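Local coordinates for Serine/threonine-protein kinase Tel1 (Chaetomium thermophilum, PDB 6SKY) that phosphorylates serine and threonine residues of proteins with ATP and probably activates checkpoint signalling in response to DNA damage, at residues 2557-2561 and 2659-2663; 2517-2522 and 2607-2612. All blocks are in the same frame, centred on the assembly; numbering follows the deposited sequence.

Contact 1 (2557-2561 and 2659-2663); sequences PPTLQ and GLIEF. With AGS (phosphothiophosphoric acid-adenylate ester), chain C.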
loop_
_atom_site.group_PDB
_atom_site.type_symbol
_atom_site.label_atom_id
_atom_site.label_comp_id
_atom_site.label_asym_id
_atom_site.label_seq_id
_atom_site.Cartn_x
_atom_site.Cartn_y
_atom_site.Cartn_z
ATOM N N PRO A 2557 4.135 -35.097 38.144
ATOM C CA PRO A 2557 5.158 -35.602 37.241
ATOM C C PRO A 2557 6.070 -34.475 36.800
ATOM O O PRO A 2557 5.594 -33.410 36.383
ATOM C CB PRO A 2557 4.347 -36.159 36.068
ATOM C CG PRO A 2557 3.011 -36.398 36.635
ATOM C CD PRO A 2557 2.784 -35.334 37.625
ATOM N N PRO A 2558 7.382 -34.652 36.905
ATOM C CA PRO A 2558 8.285 -33.523 36.662
ATOM C C PRO A 2558 8.242 -33.014 35.241
ATOM O O PRO A 2558 8.658 -31.879 34.998
ATOM C CB PRO A 2558 9.660 -34.096 37.009
ATOM C CG PRO A 2558 9.387 -35.327 37.768
ATOM C CD PRO A 2558 8.120 -35.872 37.239
ATOM N N THR A 2559 7.740 -33.805 34.300
ATOM C CA THR A 2559 7.668 -33.428 32.899
ATOM C C THR A 2559 6.282 -32.968 32.489
ATOM O O THR A 2559 6.015 -32.832 31.296
ATOM C CB THR A 2559 8.097 -34.597 32.027
ATOM O OG1 THR A 2559 7.200 -35.691 32.237
ATOM C CG2 THR A 2559 9.484 -35.026 32.388
ATOM N N LEU A 2560 5.395 -32.736 33.443
ATOM C CA LEU A 2560 4.072 -32.211 33.157
ATOM C C LEU A 2560 4.129 -30.693 33.116
ATOM O O LEU A 2560 4.705 -30.065 34.007
ATOM C CB LEU A 2560 3.075 -32.671 34.217
ATOM C CG LEU A 2560 1.716 -31.988 34.213
ATOM C CD1 LEU A 2560 0.899 -32.475 33.049
ATOM C CD2 LEU A 2560 1.004 -32.238 35.512
ATOM N N GLN A 2561 3.526 -30.106 32.089
ATOM C CA GLN A 2561 3.494 -28.658 31.941
ATOM C C GLN A 2561 2.363 -28.098 32.788
ATOM O O GLN A 2561 1.187 -28.345 32.510
ATOM C CB GLN A 2561 3.319 -28.279 30.477
ATOM C CG GLN A 2561 4.177 -29.096 29.537
ATOM C CD GLN A 2561 4.246 -28.508 28.149
ATOM O OE1 GLN A 2561 3.987 -29.188 27.163
ATOM N NE2 GLN A 2561 4.606 -27.238 28.066
ATOM N N GLY A 2659 18.870 -35.177 32.826
ATOM C CA GLY A 2659 17.619 -34.455 32.736
ATOM C C GLY A 2659 16.456 -35.390 32.543
ATOM O O GLY A 2659 16.615 -36.592 32.333
ATOM N N LEU A 2660 15.271 -34.811 32.639
ATOM C CA LEU A 2660 14.023 -35.485 32.326
ATOM C C LEU A 2660 13.407 -34.800 31.121
ATOM O O LEU A 2660 13.179 -33.589 31.142
ATOM C CB LEU A 2660 13.057 -35.433 33.499
ATOM C CG LEU A 2660 13.567 -35.967 34.822
ATOM C CD1 LEU A 2660 12.495 -35.800 35.847
ATOM C CD2 LEU A 2660 13.926 -37.410 34.660
ATOM N N ILE A 2661 13.123 -35.568 30.084
ATOM C CA ILE A 2661 12.479 -35.049 28.890
ATOM C C ILE A 2661 11.095 -35.658 28.786
ATOM O O ILE A 2661 10.910 -36.850 29.030
ATOM C CB ILE A 2661 13.313 -35.341 27.636
ATOM C CG1 ILE A 2661 14.723 -34.827 27.838
ATOM C CG2 ILE A 2661 12.730 -34.652 26.466
ATOM C CD1 ILE A 2661 15.570 -34.967 26.635
ATOM N N GLU A 2662 10.122 -34.832 28.444
ATOM C CA GLU A 2662 8.759 -35.306 28.282
ATOM C C GLU A 2662 8.661 -36.133 27.019
ATOM O O GLU A 2662 8.998 -35.657 25.934
ATOM C CB GLU A 2662 7.805 -34.128 28.217
ATOM C CG GLU A 2662 6.373 -34.512 28.074
ATOM C CD GLU A 2662 5.509 -33.343 27.676
ATOM O OE1 GLU A 2662 5.269 -33.169 26.467
ATOM O OE2 GLU A 2662 5.075 -32.590 28.567
ATOM N N PHE A 2663 8.214 -37.372 27.153
ATOM C CA PHE A 2663 8.015 -38.244 26.006
ATOM C C PHE A 2663 6.663 -37.908 25.399
ATOM O O PHE A 2663 5.627 -38.153 26.018
ATOM C CB PHE A 2663 8.090 -39.702 26.438
ATOM C CG PHE A 2663 8.431 -40.642 25.345
ATOM C CD1 PHE A 2663 9.741 -40.897 25.028
ATOM C CD2 PHE A 2663 7.443 -41.287 24.640
ATOM C CE1 PHE A 2663 10.060 -41.764 24.021
ATOM C CE2 PHE A 2663 7.757 -42.153 23.635
ATOM C CZ PHE A 2663 9.066 -42.393 23.326
HETATM P PG AGS C . 21.175 -39.750 17.809
HETATM S S1G AGS C . 20.768 -39.393 15.937
HETATM O O2G AGS C . 21.154 -38.431 18.626
HETATM O O3G AGS C . 22.581 -40.399 17.922
HETATM P PB AGS C . 18.701 -40.201 18.775
HETATM O O1B AGS C . 18.349 -39.047 17.928
HETATM O O2B AGS C . 17.793 -41.420 18.629
HETATM O O3B AGS C . 20.139 -40.723 18.427
HETATM P PA AGS C . 17.714 -40.502 21.312
HETATM O O1A AGS C . 18.443 -41.570 22.005
HETATM O O2A AGS C . 17.137 -39.424 22.228
HETATM O O3A AGS C . 18.643 -39.755 20.283
HETATM O "O5'" AGS C . 16.583 -41.188 20.474
HETATM C "C5'" AGS C . 15.541 -41.886 21.168
HETATM C "C4'" AGS C . 14.406 -42.172 20.224
HETATM O "O4'" AGS C . 13.191 -41.622 20.763
HETATM C "C3'" AGS C . 14.543 -41.575 18.830
HETATM O "O3'" AGS C . 13.900 -42.390 17.860
HETATM C "C2'" AGS C . 13.863 -40.216 18.975
HETATM O "O2'" AGS C . 13.269 -39.809 17.752
HETATM C "C1'" AGS C . 12.778 -40.496 20.014
HETATM N N9 AGS C . 12.563 -39.392 20.935
HETATM C C8 AGS C . 13.514 -38.564 21.464
HETATM N N7 AGS C . 13.038 -37.653 22.274
HETATM C C5 AGS C . 11.677 -37.903 22.282
HETATM C C6 AGS C . 10.605 -37.281 22.944
HETATM N N6 AGS C . 10.744 -36.240 23.766
HETATM N N1 AGS C . 9.369 -37.775 22.735
HETATM C C2 AGS C . 9.224 -38.817 21.915
HETATM N N3 AGS C . 10.157 -39.484 21.235
HETATM C C4 AGS C . 11.370 -38.971 21.462
#
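Pro2558 and Thr2559 lie against Leu2660 and Glu2662, and most of what joins the two segments is apolar. The proline ring meets the tip of Leu2660, with Pro2558 CB 3.5 Å from Leu2660 CD1. Thr2559 offers its methyl rather than its hydroxyl: chi1 of 62° tucks OG1 between the backbone N and the carbonyl carbon and leaves CG2 anti to the carbonyl carbon, reaching over the strand, 3.8 Å from Leu2660 CB, while Thr2559 CB lies 3.8 Å from Glu2662 CB. A type I turn from Pro2557 to Leu2560, closed by a backbone bond from Leu2560 N to Pro2557 O, carries both residues on one short bend.

Polar groups meet without pairing: Thr2559 O and Glu2662 OE2 are both acceptors. The Glu2662 side chain, extended beyond CG, passes the carbonyl of Thr2559 and crosses the side chain of Gln2561 at about a right angle; Gln2561 CG is 3.7 Å from Glu2662 OE2. No hydrogen bond spans the two segments; Lys2650, bonded to Leu2560 O, ties the loop to its surroundings.

The other side of 2659-2663 faces the nucleotide. Glu2662 O accepts a hydrogen bond from N6 of AGS at 2.8 Å, bent to 144° at the hydrogen. Ile2661 CG2, anti to its backbone N, comes 3.7 Å from the same N6. Next along, Phe2663 turns one ring face to the adenine, whose C2 stands 3.6 Å above the ring plane over its centre. Val2664 N gives AGS a further hydrogen bond. Adenine is thus read by backbone atoms of the stretch that leaves strand 2658-2662, the hinge of a PI3-kinase-related catalytic domain, and the turn at 2557-2561 packs on the back of that hinge, away from the nucleotide.

Contact 2 (2517-2522 and 2607-2612); sequences YHALAM and QLVKGG. With AGS (phosphothiophosphoric acid-adenylate ester), chain C.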
loop_
_atom_site.group_PDB
_atom_site.type_symbol
_atom_site.label_atom_id
_atom_site.label_comp_id
_atom_site.label_asym_id
_atom_site.label_seq_id
_atom_site.Cartn_x
_atom_site.Cartn_y
_atom_site.Cartn_z
ATOM N N TYR A 2517 15.901 -39.502 40.902
ATOM C CA TYR A 2517 15.867 -39.398 39.443
ATOM C C TYR A 2517 17.267 -39.276 38.869
ATOM O O TYR A 2517 17.591 -39.904 37.859
ATOM C CB TYR A 2517 15.032 -38.199 39.007
ATOM C CG TYR A 2517 13.619 -38.518 38.618
ATOM C CD1 TYR A 2517 13.349 -39.371 37.579
ATOM C CD2 TYR A 2517 12.557 -37.941 39.275
ATOM C CE1 TYR A 2517 12.068 -39.655 37.219
ATOM C CE2 TYR A 2517 11.276 -38.220 38.920
ATOM C CZ TYR A 2517 11.038 -39.076 37.893
ATOM O OH TYR A 2517 9.752 -39.360 37.533
ATOM N N HIS A 2518 18.115 -38.467 39.498
ATOM C CA HIS A 2518 19.483 -38.316 39.024
ATOM C C HIS A 2518 20.276 -39.602 39.195
ATOM O O HIS A 2518 21.060 -39.977 38.314
ATOM C CB HIS A 2518 20.148 -37.164 39.764
ATOM C CG HIS A 2518 21.596 -37.000 39.449
ATOM N ND1 HIS A 2518 22.559 -36.895 40.426
ATOM C CD2 HIS A 2518 22.248 -36.920 38.267
ATOM C CE1 HIS A 2518 23.743 -36.757 39.859
ATOM N NE2 HIS A 2518 23.582 -36.771 38.550
ATOM N N ALA A 2519 20.096 -40.291 40.325
ATOM C CA ALA A 2519 20.782 -41.563 40.513
ATOM C C ALA A 2519 20.364 -42.568 39.455
ATOM O O ALA A 2519 21.200 -43.307 38.928
ATOM C CB ALA A 2519 20.506 -42.112 41.907
ATOM N N LEU A 2520 19.075 -42.607 39.123
ATOM C CA LEU A 2520 18.614 -43.506 38.074
ATOM C C LEU A 2520 19.168 -43.104 36.716
ATOM O O LEU A 2520 19.496 -43.965 35.895
ATOM C CB LEU A 2520 17.092 -43.531 38.042
ATOM C CG LEU A 2520 16.453 -44.409 36.980
ATOM C CD1 LEU A 2520 16.542 -45.858 37.386
ATOM C CD2 LEU A 2520 15.024 -44.000 36.792
ATOM N N ALA A 2521 19.279 -41.802 36.461
ATOM C CA ALA A 2521 19.821 -41.337 35.191
ATOM C C ALA A 2521 21.268 -41.770 35.019
ATOM O O ALA A 2521 21.663 -42.255 33.956
ATOM C CB ALA A 2521 19.708 -39.818 35.100
ATOM N N MET A 2522 22.073 -41.609 36.065
ATOM C CA MET A 2522 23.500 -41.873 35.948
ATOM C C MET A 2522 23.830 -43.358 35.867
ATOM O O MET A 2522 24.940 -43.707 35.455
ATOM C CB MET A 2522 24.237 -41.243 37.128
ATOM C CG MET A 2522 24.296 -39.728 37.104
ATOM S SD MET A 2522 25.286 -39.088 35.746
ATOM C CE MET A 2522 24.009 -38.628 34.588
ATOM N N GLN A 2607 8.455 -40.570 30.244
ATOM C CA GLN A 2607 9.603 -39.711 30.485
ATOM C C GLN A 2607 10.854 -40.386 29.966
ATOM O O GLN A 2607 11.048 -41.580 30.180
ATOM C CB GLN A 2607 9.787 -39.424 31.973
ATOM C CG GLN A 2607 8.632 -38.742 32.622
ATOM C CD GLN A 2607 8.583 -39.000 34.082
ATOM O OE1 GLN A 2607 9.408 -39.728 34.612
ATOM N NE2 GLN A 2607 7.620 -38.408 34.754
ATOM N N LEU A 2608 11.703 -39.624 29.299
ATOM C CA LEU A 2608 13.076 -40.039 29.076
ATOM C C LEU A 2608 13.891 -39.557 30.258
ATOM O O LEU A 2608 13.871 -38.368 30.580
ATOM C CB LEU A 2608 13.651 -39.462 27.789
ATOM C CG LEU A 2608 13.146 -39.883 26.425
ATOM C CD1 LEU A 2608 12.261 -38.820 25.883
ATOM C CD2 LEU A 2608 14.318 -40.083 25.512
ATOM N N VAL A 2609 14.588 -40.472 30.910
ATOM C CA VAL A 2609 15.538 -40.129 31.954
ATOM C C VAL A 2609 16.902 -40.171 31.287
ATOM O O VAL A 2609 17.486 -41.238 31.108
ATOM C CB VAL A 2609 15.443 -41.079 33.149
ATOM C CG1 VAL A 2609 16.304 -40.583 34.264
ATOM C CG2 VAL A 2609 14.018 -41.183 33.615
ATOM N N LYS A 2610 17.400 -39.011 30.889
ATOM C CA LYS A 2610 18.572 -38.923 30.037
ATOM C C LYS A 2610 19.793 -38.652 30.893
ATOM O O LYS A 2610 19.825 -37.677 31.646
ATOM C CB LYS A 2610 18.398 -37.827 28.991
ATOM C CG LYS A 2610 18.830 -38.228 27.609
ATOM C CD LYS A 2610 18.399 -37.191 26.611
ATOM C CE LYS A 2610 18.549 -37.689 25.193
ATOM N NZ LYS A 2610 18.025 -36.693 24.216
ATOM N N GLY A 2611 20.793 -39.527 30.783
ATOM C CA GLY A 2611 22.062 -39.337 31.437
ATOM C C GLY A 2611 23.168 -39.249 30.401
ATOM O O GLY A 2611 22.962 -39.490 29.211
ATOM N N GLY A 2612 24.351 -38.897 30.873
ATOM C CA GLY A 2612 25.468 -38.739 29.973
ATOM C C GLY A 2612 26.147 -37.407 30.173
ATOM O O GLY A 2612 26.113 -36.855 31.272
HETATM P PG AGS C . 21.175 -39.750 17.809
HETATM S S1G AGS C . 20.768 -39.393 15.937
HETATM O O2G AGS C . 21.154 -38.431 18.626
HETATM O O3G AGS C . 22.581 -40.399 17.922
HETATM P PB AGS C . 18.701 -40.201 18.775
HETATM O O1B AGS C . 18.349 -39.047 17.928
HETATM O O2B AGS C . 17.793 -41.420 18.629
HETATM O O3B AGS C . 20.139 -40.723 18.427
HETATM P PA AGS C . 17.714 -40.502 21.312
HETATM O O1A AGS C . 18.443 -41.570 22.005
HETATM O O2A AGS C . 17.137 -39.424 22.228
HETATM O O3A AGS C . 18.643 -39.755 20.283
HETATM O "O5'" AGS C . 16.583 -41.188 20.474
HETATM C "C5'" AGS C . 15.541 -41.886 21.168
HETATM C "C4'" AGS C . 14.406 -42.172 20.224
HETATM O "O4'" AGS C . 13.191 -41.622 20.763
HETATM C "C3'" AGS C . 14.543 -41.575 18.830
HETATM O "O3'" AGS C . 13.900 -42.390 17.860
HETATM C "C2'" AGS C . 13.863 -40.216 18.975
HETATM O "O2'" AGS C . 13.269 -39.809 17.752
HETATM C "C1'" AGS C . 12.778 -40.496 20.014
HETATM N N9 AGS C . 12.563 -39.392 20.935
HETATM C C8 AGS C . 13.514 -38.564 21.464
HETATM N N7 AGS C . 13.038 -37.653 22.274
HETATM C C5 AGS C . 11.677 -37.903 22.282
HETATM C C6 AGS C . 10.605 -37.281 22.944
HETATM N N6 AGS C . 10.744 -36.240 23.766
HETATM N N1 AGS C . 9.369 -37.775 22.735
HETATM C C2 AGS C . 9.224 -38.817 21.915
HETATM N N3 AGS C . 10.157 -39.484 21.235
HETATM C C4 AGS C . 11.370 -38.971 21.462
#
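Val2609 is the bump here, pushed into a shallow hollow on helix 2507-2522 between Tyr2517 and, one turn on, Leu2520 and Ala2521. Its CG1, anti to the backbone N, presses on the small Ala2521, 3.6 Å from Ala2521 CB. The other branch, CG2, points along the helix surface: it lies near the plane of the Tyr2517 ring, at the edge, 4.4 Å from Tyr2517 CE1, and is equally far from Leu2520 CD2.

Where the strand runs on, the bumps change sides. Gly2611 offers no side chain, and its CA comes within 3.9 Å of Ala2521 O. Met2522 folds back over this glycine pair, bent at chi2 and chi3, and brings its CE 3.7 Å from Gly2612 N.

At the opposite end a single hydrogen bond joins the two segments. The Tyr2517 hydroxyl donates to Gln2607 OE1 at 3.0 Å. It approaches the carbonyl at 116°, tilted 19° from its plane.

Leu2608 and Lys2610 turn to the other face of the strand, where Leu2608 CD1 touches the adenine and the extended Lys2610 makes a weak hydrogen bond, NZ to AGS O2A at 3.5 Å.

The axes of helix segment 2517-2522 and strand segment 2607-2611 pass 7.2 Å apart at closest approach, crossing at -66°. The helix lies across the face of the antiparallel sheet turned from the nucleotide: Leu2520 reaches strand 2593-2599 on one side of 2604-2611, Tyr2517 reaches Leu2660 and Leu2654 on the other, and Phe2546 of helix 2541-2552 meets the tyrosine ring edge-to-face.

Contacts 1 and 2 have their centres 12 Å apart, and one segment of each, 2659-2663 and 2607-2612, lies on neighbouring antiparallel strands of one sheet. Two probable backbone hydrogen bonds join them, Ile2661 O to Leu2608 N and Gly2659 O to Lys2610 N, both 2.9 Å. Side chains meet too: Phe2663 CD1 lies 3.4 Å from Leu2608 CD1 beside the adenine, and on the reverse face Gln2607 packs against Thr2559. Both contacts therefore back the same ATP-analogue pocket, contact 1 supplying the hinge at the adenine and contact 2 the strand whose lysine reaches weakly to the alpha-phosphate. The bound magnesium is about 5 Å from the side chain of Lys2610 and about 8 Å from that of Ile2661.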